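Local coordinates for protein major pepsin inhibitor 3 (Ascaris suum, PDB 1F32) that inhibits the aspartic protease pepsin as a secreted, disulfide-bonded protein of the I33 inhibitor family, at residues A[73-77]-A[104-108]; A[26-30]-A[65-71]; A[2-6]-A[107-111]. One frame throughout, in Å; residues are numbered along the deposited sequence.

Contact 1: A[73-77]-A[104-108]; sequences MFNFV and VQTFR
Within the pepsin inhibitor-3-like repeat, strand 72-76, extended through M73-N75, faces helix 98-116, which packs on the five-stranded antiparallel sheet. The axes of residues 73-76 and 104-108 come within 11.2 Å at a crossing angle of 66°; the nearest CA pairs are F74 with V104 (8.4 Å) and F76 with F107 (9.3 Å). F74 and F76 direct CB toward the helix and take m rotamers, so their rings meet V104, F107 and R108, which lie on one side of the helix. V104 CG1 sits over the F74 ring in a CH-pi contact, 4.2 Å from its centroid, while V104 CG2 is 4.3 Å from F76 CZ. F107, chi1 t, offers its face to the edge of F76: a T-shaped pair with centroids 4.9 Å apart and planes at 83°, closest at 3.5 Å between F76 CE1 and F107 CD1. At the margin one face of the R108 guanidinium is toward F74 CE1, 3.7 Å from R108 NE, and R108 NH1 donates to Q105 OE1 at 3.0 Å.

Contact 2: A[26-30]-A[65-71]; sequences PWTML and FCGPQDM
A buried methionine supplies both sulfur and methyl to the W27 indole, a Met-aromatic contact that joins edge strand 25-29 of the three-stranded antiparallel sheet to the loop entering strand 72-76. M71 CE lies over the six-membered ring, 3.9 Å from its centroid, and M71 SD lies obliquely, 3.5 Å from W27 CH2. Residues 65-66 end a 3-10 segment; G67 follows at phi/psi 83/174, then a type I turn runs from P68 to M71. CA atoms pair W27 with C66 (7.6 Å) and T28 with F65 (7.4 Å). The edge of the W27 ring (chi1 t) meets F65 O, 3.4 Å from W27 CD1, and W27 NE1 is 3.8 Å from G67 CA, where a CB would hit that nitrogen and, at these angles, C66 O. L30 CD2 covers one face of F65 (chi1 p), 3.8 Å from the centroid. The C66 disulfide to C13 also fastens the loop. One water bridges the segments, donating to F65 O at 3.1 Å and weakly accepting from W27 NE1 at 3.0 Å.

Contact 3: A[2-6]-A[107-111]; sequences FLFSM and FREKI
The N-terminal residues 2-6 pack against residues 107-111 of helix 98-116 in a largely apolar contact. Residues 5-6 belong to strand 5-8, an outermost strand of the five-stranded antiparallel sheet, while L3, at phi/psi -114/5, interrupts the extended course before F4. The closest CA atoms are those of F4 and I111, 7.9 Å apart, and the segments bury 302 Å². On the helix, F107 comes first. Its t rotamer sends the ring toward the N-terminal segment, where F107 CE1 lies 3.6 Å from F4 CD1; the rings meet obliquely, centroids 5.5 Å apart and planes at 51°. The same ring reaches L3, with F107 CZ 3.9 Å from L3 O. R108 adds its aliphatic stem, R108 CG being 4.1 Å from F4 CZ, and R108 NH2 ends 3.9 Å from M6 SD, while R108 NH1 is hydrogen-bonded to Q105. One turn after F107, I111 closes the contact. I111 N donates to F107 O at 2.8 Å, the regular helical bond, and the i/i+4 spacing puts both side chains on the same side. With chi1 and chi2 both m, I111 sets CG1 4.2 Å from F4 CB and CD1 3.5 Å from L3 CD2, and I111 CD1 also lies 4.3 Å from F2 CE2. F4, chi1 t, thus touches all three helix residues. Beside F4 and M6, F74 of neighbouring strand 72-76 continues the apolar layer and also touches R108; P139 touches L3 and P140 touches F107, so the N-terminal segment and the helix meet beside the proline-rich C-terminal loop.

In the fold
From the N terminus, residues 2-6 lead into strand 5-8, and contact 3 closes the longest loop by bringing them to helix 98-116, 101 residues further on. Within that span, contact 2 closes first, joining strand 25-29, at the edge of the three-stranded sheet, to the loop before strand 72-76 and enclosing helices 35-52 and 57-60 in its loop. Segment 73-77 then opens contact 1, in series with contact 2, and reaches the same helix as contact 3. Contacts 1 and 3, centred 5 Å apart, share F107 and R108. Strands 5-8 and 72-76 are also neighbours in the five-stranded sheet, where N75 N lies 2.8 Å from S5 O, a probable hydrogen bond.

Contact 1: A[73-77]-A[104-108]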
ATOM      1  N   MET A  73       0.111   3.962   5.074  1.00 20.37           N
ATOM      2  CA  MET A  73      -0.200   4.322   3.706  1.00 17.58           C
ATOM      3  C   MET A  73      -0.692   5.757   3.735  1.00 18.52           C
ATOM      4  O   MET A  73      -1.394   6.164   4.669  1.00 20.43           O
ATOM      5  CB  MET A  73      -1.291   3.392   3.158  1.00 18.80           C
ATOM      6  CG  MET A  73      -1.748   3.708   1.743  1.00 19.25           C
ATOM      7  SD  MET A  73      -2.799   2.365   1.184  1.00 24.75           S
ATOM      8  CE  MET A  73      -2.967   2.755  -0.519  1.00 16.10           C
ATOM      9  N   PHE A  74      -0.309   6.522   2.720  1.00 17.70           N
ATOM     10  CA  PHE A  74      -0.717   7.912   2.588  1.00 19.08           C
ATOM     11  C   PHE A  74      -1.201   8.067   1.145  1.00 19.35           C
ATOM     12  O   PHE A  74      -0.496   7.710   0.198  1.00 19.86           O
ATOM     13  CB  PHE A  74       0.464   8.853   2.838  1.00 17.46           C
ATOM     14  CG  PHE A  74       1.028   8.786   4.240  1.00 20.11           C
ATOM     15  CD1 PHE A  74       0.311   9.292   5.324  1.00 21.34           C
ATOM     16  CD2 PHE A  74       2.295   8.256   4.460  1.00 21.07           C
ATOM     17  CE1 PHE A  74       0.856   9.271   6.621  1.00 22.59           C
ATOM     18  CE2 PHE A  74       2.852   8.228   5.748  1.00 23.03           C
ATOM     19  CZ  PHE A  74       2.124   8.741   6.829  1.00 23.18           C
ATOM     20  N   ASN A  75      -2.406   8.590   0.987  1.00 20.02           N
ATOM     21  CA  ASN A  75      -2.984   8.772  -0.336  1.00 20.45           C
ATOM     22  C   ASN A  75      -3.178  10.247  -0.659  1.00 21.47           C
ATOM     23  O   ASN A  75      -3.900  10.948   0.045  1.00 21.40           O
ATOM     24  CB  ASN A  75      -4.304   8.028  -0.392  1.00 21.77           C
ATOM     25  CG  ASN A  75      -4.145   6.574  -0.027  1.00 22.89           C
ATOM     26  OD1 ASN A  75      -3.447   5.831  -0.713  1.00 25.47           O
ATOM     27  ND2 ASN A  75      -4.768   6.163   1.075  1.00 22.77           N
ATOM     28  N   PHE A  76      -2.522  10.703  -1.726  1.00 18.93           N
ATOM     29  CA  PHE A  76      -2.592  12.096  -2.158  1.00 20.03           C
ATOM     30  C   PHE A  76      -3.281  12.154  -3.511  1.00 18.98           C
ATOM     31  O   PHE A  76      -3.599  11.124  -4.090  1.00 18.52           O
ATOM     32  CB  PHE A  76      -1.188  12.672  -2.327  1.00 18.19           C
ATOM     33  CG  PHE A  76      -0.300  12.475  -1.131  1.00 19.96           C
ATOM     34  CD1 PHE A  76      -0.398  13.313  -0.026  1.00 20.07           C
ATOM     35  CD2 PHE A  76       0.614  11.430  -1.106  1.00 17.54           C
ATOM     36  CE1 PHE A  76       0.411  13.100   1.099  1.00 18.64           C
ATOM     37  CE2 PHE A  76       1.420  11.210   0.000  1.00 19.57           C
ATOM     38  CZ  PHE A  76       1.320  12.047   1.109  1.00 18.82           C
ATOM     39  N   VAL A  77      -3.505  13.369  -4.002  1.00 19.38           N
ATOM     40  CA  VAL A  77      -4.108  13.547  -5.312  1.00 20.50           C
ATOM     41  C   VAL A  77      -2.997  13.275  -6.313  1.00 20.40           C
ATOM     42  O   VAL A  77      -2.027  14.036  -6.402  1.00 18.16           O
ATOM     43  CB  VAL A  77      -4.621  14.986  -5.522  1.00 20.96           C
ATOM     44  CG1 VAL A  77      -5.045  15.177  -6.981  1.00 22.08           C
ATOM     45  CG2 VAL A  77      -5.785  15.261  -4.595  1.00 21.37           C
ATOM     46  N   VAL A 104       6.217  14.554   2.677  1.00 18.16           N
ATOM     47  CA  VAL A 104       5.037  13.947   3.281  1.00 19.53           C
ATOM     48  C   VAL A 104       4.682  14.701   4.557  1.00 19.96           C
ATOM     49  O   VAL A 104       3.530  15.044   4.774  1.00 19.13           O
ATOM     50  CB  VAL A 104       5.274  12.458   3.635  1.00 17.90           C
ATOM     51  CG1 VAL A 104       4.104  11.927   4.455  1.00 19.03           C
ATOM     52  CG2 VAL A 104       5.428  11.641   2.355  1.00 18.16           C
ATOM     53  N   GLN A 105       5.672  14.967   5.404  1.00 19.05           N
ATOM     54  CA  GLN A 105       5.384  15.683   6.642  1.00 21.10           C
ATOM     55  C   GLN A 105       4.955  17.132   6.377  1.00 20.00           C
ATOM     56  O   GLN A 105       4.091  17.661   7.078  1.00 21.70           O
ATOM     57  CB  GLN A 105       6.604  15.618   7.570  1.00 21.37           C
ATOM     58  CG  GLN A 105       6.308  15.062   8.975  1.00 24.24           C
ATOM     59  CD  GLN A 105       5.117  14.104   9.041  1.00 20.13           C
ATOM     60  OE1 GLN A 105       5.117  13.029   8.446  1.00 21.08           O
ATOM     61  NE2 GLN A 105       4.097  14.503   9.783  1.00 21.81           N
ATOM     62  N   THR A 106       5.538  17.771   5.367  1.00 20.70           N
ATOM     63  CA  THR A 106       5.155  19.142   5.037  1.00 19.91           C
ATOM     64  C   THR A 106       3.702  19.120   4.597  1.00 19.59           C
ATOM     65  O   THR A 106       2.922  19.982   4.964  1.00 18.13           O
ATOM     66  CB  THR A 106       6.003  19.734   3.892  1.00 19.81           C
ATOM     67  OG1 THR A 106       7.341  19.938   4.346  1.00 18.78           O
ATOM     68  CG2 THR A 106       5.421  21.090   3.423  1.00 19.04           C
ATOM     69  N   PHE A 107       3.329  18.116   3.807  1.00 20.03           N
ATOM     70  CA  PHE A 107       1.950  18.039   3.349  1.00 18.51           C
ATOM     71  C   PHE A 107       1.001  17.792   4.511  1.00 17.24           C
ATOM     72  O   PHE A 107      -0.034  18.434   4.610  1.00 18.06           O
ATOM     73  CB  PHE A 107       1.777  16.939   2.292  1.00 17.35           C
ATOM     74  CG  PHE A 107       0.378  16.854   1.739  1.00 19.01           C
ATOM     75  CD1 PHE A 107      -0.615  16.137   2.410  1.00 18.43           C
ATOM     76  CD2 PHE A 107       0.044  17.524   0.563  1.00 19.98           C
ATOM     77  CE1 PHE A 107      -1.920  16.085   1.924  1.00 18.57           C
ATOM     78  CE2 PHE A 107      -1.269  17.483   0.062  1.00 19.79           C
ATOM     79  CZ  PHE A 107      -2.247  16.766   0.739  1.00 18.32           C
ATOM     80  N   ARG A 108       1.346  16.869   5.402  1.00 17.46           N
ATOM     81  CA  ARG A 108       0.471  16.585   6.537  1.00 17.49           C
ATOM     82  C   ARG A 108       0.306  17.839   7.394  1.00 17.21           C
ATOM     83  O   ARG A 108      -0.785  18.138   7.890  1.00 18.61           O
ATOM     84  CB  ARG A 108       1.055  15.451   7.383  1.00 18.50           C
ATOM     85  CG  ARG A 108       1.151  14.128   6.621  1.00 21.31           C
ATOM     86  CD  ARG A 108       1.882  13.063   7.418  1.00 21.52           C
ATOM     87  NE  ARG A 108       1.058  12.466   8.464  1.00 26.02           N
ATOM     88  CZ  ARG A 108       1.530  11.637   9.392  1.00 24.08           C
ATOM     89  NH1 ARG A 108       2.817  11.319   9.402  1.00 26.23           N
ATOM     90  NH2 ARG A 108       0.718  11.118  10.297  1.00 27.30           N
TER

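Contact 2: A[26-30]-A[65-71]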
ATOM      1  N   PRO A  26       0.910  -2.894  -6.473  1.00 18.17           N
ATOM      2  CA  PRO A  26       1.881  -3.952  -6.789  1.00 17.03           C
ATOM      3  C   PRO A  26       3.133  -3.833  -5.919  1.00 18.01           C
ATOM      4  O   PRO A  26       4.126  -3.214  -6.295  1.00 13.92           O
ATOM      5  CB  PRO A  26       2.157  -3.727  -8.272  1.00 18.92           C
ATOM      6  CG  PRO A  26       2.011  -2.246  -8.413  1.00 18.70           C
ATOM      7  CD  PRO A  26       0.783  -1.945  -7.600  1.00 16.60           C
ATOM      8  N   TRP A  27       3.063  -4.467  -4.758  1.00 16.00           N
ATOM      9  CA  TRP A  27       4.119  -4.433  -3.757  1.00 15.98           C
ATOM     10  C   TRP A  27       5.436  -5.097  -4.161  1.00 14.89           C
ATOM     11  O   TRP A  27       6.497  -4.470  -4.112  1.00 16.45           O
ATOM     12  CB  TRP A  27       3.576  -5.069  -2.470  1.00 15.52           C
ATOM     13  CG  TRP A  27       4.460  -4.939  -1.317  1.00 17.44           C
ATOM     14  CD1 TRP A  27       5.131  -5.941  -0.675  1.00 18.42           C
ATOM     15  CD2 TRP A  27       4.825  -3.726  -0.667  1.00 20.71           C
ATOM     16  NE1 TRP A  27       5.899  -5.420   0.341  1.00 20.83           N
ATOM     17  CE2 TRP A  27       5.725  -4.058   0.366  1.00 21.78           C
ATOM     18  CE3 TRP A  27       4.477  -2.378  -0.861  1.00 19.75           C
ATOM     19  CZ2 TRP A  27       6.286  -3.090   1.209  1.00 21.92           C
ATOM     20  CZ3 TRP A  27       5.033  -1.422  -0.026  1.00 20.93           C
ATOM     21  CH2 TRP A  27       5.928  -1.783   0.997  1.00 21.55           C
ATOM     22  N   THR A  28       5.369  -6.370  -4.529  1.00 15.91           N
ATOM     23  CA  THR A  28       6.559  -7.103  -4.925  1.00 15.03           C
ATOM     24  C   THR A  28       6.123  -8.284  -5.782  1.00 16.82           C
ATOM     25  O   THR A  28       4.930  -8.631  -5.826  1.00 16.24           O
ATOM     26  CB  THR A  28       7.337  -7.617  -3.688  1.00 16.88           C
ATOM     27  OG1 THR A  28       8.643  -8.053  -4.097  1.00 15.57           O
ATOM     28  CG2 THR A  28       6.624  -8.796  -3.059  1.00 17.01           C
ATOM     29  N   MET A  29       7.073  -8.890  -6.490  1.00 17.25           N
ATOM     30  CA  MET A  29       6.739 -10.021  -7.336  1.00 16.79           C
ATOM     31  C   MET A  29       7.517 -11.245  -6.871  1.00 17.72           C
ATOM     32  O   MET A  29       8.704 -11.161  -6.553  1.00 17.04           O
ATOM     33  CB  MET A  29       7.059  -9.690  -8.797  1.00 20.39           C
ATOM     34  CG  MET A  29       6.305 -10.521  -9.797  1.00 25.45           C
ATOM     35  SD  MET A  29       6.706 -10.050 -11.497  1.00 29.59           S
ATOM     36  CE  MET A  29       7.426 -11.418 -12.003  1.00 23.28           C
ATOM     37  N   LEU A  30       6.831 -12.377  -6.824  1.00 15.55           N
ATOM     38  CA  LEU A  30       7.419 -13.635  -6.377  1.00 15.12           C
ATOM     39  C   LEU A  30       8.236 -14.349  -7.447  1.00 15.99           C
ATOM     40  O   LEU A  30       7.898 -14.308  -8.633  1.00 14.55           O
ATOM     41  CB  LEU A  30       6.305 -14.558  -5.885  1.00 15.44           C
ATOM     42  CG  LEU A  30       5.392 -13.936  -4.821  1.00 14.55           C
ATOM     43  CD1 LEU A  30       4.415 -14.979  -4.348  1.00 16.31           C
ATOM     44  CD2 LEU A  30       6.224 -13.394  -3.665  1.00 17.57           C
ATOM     45  N   PHE A  65       5.871 -11.830   2.495  1.00 16.59           N
ATOM     46  CA  PHE A  65       5.986 -11.007   1.303  1.00 17.73           C
ATOM     47  C   PHE A  65       4.848 -10.023   1.128  1.00 17.91           C
ATOM     48  O   PHE A  65       4.832  -9.242   0.172  1.00 17.02           O
ATOM     49  CB  PHE A  65       6.184 -11.858   0.037  1.00 16.28           C
ATOM     50  CG  PHE A  65       5.162 -12.955  -0.161  1.00 16.18           C
ATOM     51  CD1 PHE A  65       3.810 -12.662  -0.367  1.00 17.02           C
ATOM     52  CD2 PHE A  65       5.578 -14.292  -0.228  1.00 13.95           C
ATOM     53  CE1 PHE A  65       2.886 -13.699  -0.646  1.00 17.75           C
ATOM     54  CE2 PHE A  65       4.675 -15.315  -0.504  1.00 16.50           C
ATOM     55  CZ  PHE A  65       3.328 -15.023  -0.717  1.00 15.92           C
ATOM     56  N   CYS A  66       3.883 -10.069   2.042  1.00 15.22           N
ATOM     57  CA  CYS A  66       2.793  -9.103   2.035  1.00 15.70           C
ATOM     58  C   CYS A  66       3.308  -7.826   2.685  1.00 17.95           C
ATOM     59  O   CYS A  66       2.591  -6.822   2.774  1.00 16.95           O
ATOM     60  CB  CYS A  66       1.604  -9.626   2.826  1.00 16.63           C
ATOM     61  SG  CYS A  66       0.712 -10.895   1.904  1.00 14.93           S
ATOM     62  N   GLY A  67       4.553  -7.876   3.161  1.00 18.39           N
ATOM     63  CA  GLY A  67       5.152  -6.706   3.784  1.00 20.66           C
ATOM     64  C   GLY A  67       4.805  -6.507   5.249  1.00 19.69           C
ATOM     65  O   GLY A  67       3.988  -7.235   5.807  1.00 19.12           O
ATOM     66  N   PRO A  68       5.421  -5.516   5.905  1.00 22.11           N
ATOM     67  CA  PRO A  68       5.150  -5.246   7.322  1.00 23.19           C
ATOM     68  C   PRO A  68       3.647  -5.075   7.549  1.00 25.33           C
ATOM     69  O   PRO A  68       3.002  -4.262   6.889  1.00 25.61           O
ATOM     70  CB  PRO A  68       5.937  -3.959   7.575  1.00 24.22           C
ATOM     71  CG  PRO A  68       7.110  -4.099   6.644  1.00 25.69           C
ATOM     72  CD  PRO A  68       6.434  -4.585   5.372  1.00 22.87           C
ATOM     73  N   GLN A  69       3.081  -5.838   8.476  1.00 26.61           N
ATOM     74  CA  GLN A  69       1.645  -5.750   8.715  1.00 27.89           C
ATOM     75  C   GLN A  69       1.174  -4.456   9.372  1.00 28.28           C
ATOM     76  O   GLN A  69      -0.024  -4.209   9.479  1.00 28.91           O
ATOM     77  CB  GLN A  69       1.173  -6.967   9.514  1.00 30.77           C
ATOM     78  CG  GLN A  69       1.362  -8.287   8.757  1.00 32.52           C
ATOM     79  CD  GLN A  69       0.587  -8.334   7.436  1.00 35.21           C
ATOM     80  OE1 GLN A  69      -0.636  -8.453   7.423  1.00 35.53           O
ATOM     81  NE2 GLN A  69       1.306  -8.235   6.323  1.00 35.29           N
ATOM     82  N   ASP A  70       2.109  -3.615   9.789  1.00 26.99           N
ATOM     83  CA  ASP A  70       1.737  -2.352  10.410  1.00 28.22           C
ATOM     84  C   ASP A  70       2.254  -1.147   9.627  1.00 26.55           C
ATOM     85  O   ASP A  70       2.312  -0.041  10.155  1.00 25.34           O
ATOM     86  CB  ASP A  70       2.277  -2.297  11.838  1.00 29.57           C
ATOM     87  CG  ASP A  70       3.786  -2.391  11.892  1.00 30.27           C
ATOM     88  OD1 ASP A  70       4.413  -2.728  10.861  1.00 31.19           O
ATOM     89  OD2 ASP A  70       4.348  -2.140  12.978  1.00 34.77           O
ATOM     90  N   MET A  71       2.628  -1.343   8.370  1.00 25.72           N
ATOM     91  CA  MET A  71       3.137  -0.205   7.621  1.00 25.96           C
ATOM     92  C   MET A  71       2.032   0.817   7.385  1.00 25.91           C
ATOM     93  O   MET A  71       0.849   0.497   7.501  1.00 24.02           O
ATOM     94  CB  MET A  71       3.786  -0.647   6.307  1.00 28.27           C
ATOM     95  CG  MET A  71       2.867  -1.238   5.278  1.00 32.01           C
ATOM     96  SD  MET A  71       3.870  -1.656   3.833  1.00 34.41           S
ATOM     97  CE  MET A  71       2.872  -2.921   3.134  1.00 32.25           C
TER
HETATM   98  O   HOH W   1       7.604  -7.908   0.572  1.00 29.16           O

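Contact 3: A[2-6]-A[107-111]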
ATOM      1  N   PHE A   2     -11.969  14.098  -0.511  1.00 45.37           N
ATOM      2  CA  PHE A   2     -10.915  14.918   0.140  1.00 42.88           C
ATOM      3  C   PHE A   2      -9.650  14.857  -0.713  1.00 41.32           C
ATOM      4  O   PHE A   2      -9.651  14.281  -1.801  1.00 41.29           O
ATOM      5  CB  PHE A   2     -10.624  14.372   1.540  1.00 46.12           C
ATOM      6  CG  PHE A   2     -10.266  15.431   2.540  1.00 48.40           C
ATOM      7  CD1 PHE A   2     -11.196  16.401   2.904  1.00 49.94           C
ATOM      8  CD2 PHE A   2      -8.999  15.463   3.120  1.00 49.30           C
ATOM      9  CE1 PHE A   2     -10.873  17.390   3.833  1.00 50.18           C
ATOM     10  CE2 PHE A   2      -8.663  16.448   4.051  1.00 50.09           C
ATOM     11  CZ  PHE A   2      -9.601  17.412   4.408  1.00 50.88           C
ATOM     12  N   LEU A   3      -8.571  15.447  -0.218  1.00 37.40           N
ATOM     13  CA  LEU A   3      -7.314  15.447  -0.956  1.00 34.37           C
ATOM     14  C   LEU A   3      -6.249  14.640  -0.226  1.00 30.93           C
ATOM     15  O   LEU A   3      -5.097  14.566  -0.650  1.00 27.30           O
ATOM     16  CB  LEU A   3      -6.843  16.884  -1.181  1.00 38.14           C
ATOM     17  CG  LEU A   3      -6.488  17.801  -0.010  1.00 38.90           C
ATOM     18  CD1 LEU A   3      -6.369  19.221  -0.554  1.00 40.52           C
ATOM     19  CD2 LEU A   3      -7.546  17.756   1.076  1.00 40.90           C
ATOM     20  N   PHE A   4      -6.655  14.006   0.863  1.00 27.53           N
ATOM     21  CA  PHE A   4      -5.725  13.217   1.652  1.00 26.91           C
ATOM     22  C   PHE A   4      -6.446  12.170   2.488  1.00 26.96           C
ATOM     23  O   PHE A   4      -7.566  12.392   2.964  1.00 25.88           O
ATOM     24  CB  PHE A   4      -4.935  14.158   2.566  1.00 27.03           C
ATOM     25  CG  PHE A   4      -3.999  13.461   3.508  1.00 26.28           C
ATOM     26  CD1 PHE A   4      -2.854  12.831   3.034  1.00 27.24           C
ATOM     27  CD2 PHE A   4      -4.255  13.452   4.876  1.00 27.16           C
ATOM     28  CE1 PHE A   4      -1.971  12.202   3.910  1.00 27.26           C
ATOM     29  CE2 PHE A   4      -3.384  12.829   5.762  1.00 25.28           C
ATOM     30  CZ  PHE A   4      -2.240  12.203   5.284  1.00 28.09           C
ATOM     31  N   SER A   5      -5.809  11.013   2.627  1.00 24.26           N
ATOM     32  CA  SER A   5      -6.335   9.949   3.459  1.00 25.70           C
ATOM     33  C   SER A   5      -5.113   9.160   3.893  1.00 24.93           C
ATOM     34  O   SER A   5      -4.105   9.104   3.173  1.00 22.27           O
ATOM     35  CB  SER A   5      -7.321   9.049   2.697  1.00 26.46           C
ATOM     36  OG  SER A   5      -6.653   8.146   1.836  1.00 30.42           O
ATOM     37  N   MET A   6      -5.183   8.584   5.085  1.00 24.78           N
ATOM     38  CA  MET A   6      -4.075   7.799   5.601  1.00 27.35           C
ATOM     39  C   MET A   6      -4.596   6.598   6.369  1.00 27.13           C
ATOM     40  O   MET A   6      -5.684   6.641   6.945  1.00 29.44           O
ATOM     41  CB  MET A   6      -3.199   8.647   6.533  1.00 28.53           C
ATOM     42  CG  MET A   6      -3.855   8.973   7.872  1.00 33.96           C
ATOM     43  SD  MET A   6      -2.763   9.908   8.967  1.00 39.88           S
ATOM     44  CE  MET A   6      -3.635  11.478   9.044  1.00 41.09           C
ATOM     45  N   PHE A 107       3.329  18.116   3.807  1.00 20.03           N
ATOM     46  CA  PHE A 107       1.950  18.039   3.349  1.00 18.51           C
ATOM     47  C   PHE A 107       1.001  17.792   4.511  1.00 17.24           C
ATOM     48  O   PHE A 107      -0.034  18.434   4.610  1.00 18.06           O
ATOM     49  CB  PHE A 107       1.777  16.939   2.292  1.00 17.35           C
ATOM     50  CG  PHE A 107       0.378  16.854   1.739  1.00 19.01           C
ATOM     51  CD1 PHE A 107      -0.615  16.137   2.410  1.00 18.43           C
ATOM     52  CD2 PHE A 107       0.044  17.524   0.563  1.00 19.98           C
ATOM     53  CE1 PHE A 107      -1.920  16.085   1.924  1.00 18.57           C
ATOM     54  CE2 PHE A 107      -1.269  17.483   0.062  1.00 19.79           C
ATOM     55  CZ  PHE A 107      -2.247  16.766   0.739  1.00 18.32           C
ATOM     56  N   ARG A 108       1.346  16.869   5.402  1.00 17.46           N
ATOM     57  CA  ARG A 108       0.471  16.585   6.537  1.00 17.49           C
ATOM     58  C   ARG A 108       0.306  17.839   7.394  1.00 17.21           C
ATOM     59  O   ARG A 108      -0.785  18.138   7.890  1.00 18.61           O
ATOM     60  CB  ARG A 108       1.055  15.451   7.383  1.00 18.50           C
ATOM     61  CG  ARG A 108       1.151  14.128   6.621  1.00 21.31           C
ATOM     62  CD  ARG A 108       1.882  13.063   7.418  1.00 21.52           C
ATOM     63  NE  ARG A 108       1.058  12.466   8.464  1.00 26.02           N
ATOM     64  CZ  ARG A 108       1.530  11.637   9.392  1.00 24.08           C
ATOM     65  NH1 ARG A 108       2.817  11.319   9.402  1.00 26.23           N
ATOM     66  NH2 ARG A 108       0.718  11.118  10.297  1.00 27.30           N
ATOM     67  N   GLU A 109       1.402  18.565   7.571  1.00 18.51           N
ATOM     68  CA  GLU A 109       1.374  19.785   8.357  1.00 18.23           C
ATOM     69  C   GLU A 109       0.526  20.844   7.653  1.00 20.91           C
ATOM     70  O   GLU A 109      -0.158  21.623   8.314  1.00 22.67           O
ATOM     71  CB  GLU A 109       2.800  20.273   8.590  1.00 17.34           C
ATOM     72  CG  GLU A 109       3.614  19.294   9.444  1.00 17.70           C
ATOM     73  CD  GLU A 109       5.105  19.568   9.405  1.00 16.64           C
ATOM     74  OE1 GLU A 109       5.521  20.451   8.635  1.00 16.70           O
ATOM     75  OE2 GLU A 109       5.865  18.887  10.140  1.00 18.40           O
ATOM     76  N   LYS A 110       0.561  20.875   6.317  1.00 19.77           N
ATOM     77  CA  LYS A 110      -0.241  21.860   5.577  1.00 21.75           C
ATOM     78  C   LYS A 110      -1.712  21.473   5.584  1.00 22.38           C
ATOM     79  O   LYS A 110      -2.595  22.334   5.642  1.00 22.01           O
ATOM     80  CB  LYS A 110       0.253  22.014   4.138  1.00 21.06           C
ATOM     81  CG  LYS A 110       1.492  22.878   4.034  1.00 21.94           C
ATOM     82  CD  LYS A 110       1.810  23.254   2.618  1.00 25.80           C
ATOM     83  CE  LYS A 110       2.960  24.245   2.586  1.00 26.49           C
ATOM     84  NZ  LYS A 110       3.305  24.641   1.199  1.00 30.07           N
ATOM     85  N   ILE A 111      -1.982  20.176   5.524  1.00 24.09           N
ATOM     86  CA  ILE A 111      -3.359  19.706   5.579  1.00 28.48           C
ATOM     87  C   ILE A 111      -3.906  20.097   6.949  1.00 28.54           C
ATOM     88  O   ILE A 111      -5.045  20.544   7.070  1.00 29.26           O
ATOM     89  CB  ILE A 111      -3.434  18.173   5.391  1.00 29.07           C
ATOM     90  CG1 ILE A 111      -3.582  17.857   3.905  1.00 33.30           C
ATOM     91  CG2 ILE A 111      -4.580  17.586   6.205  1.00 33.47           C
ATOM     92  CD1 ILE A 111      -4.892  18.346   3.289  1.00 33.63           C
TER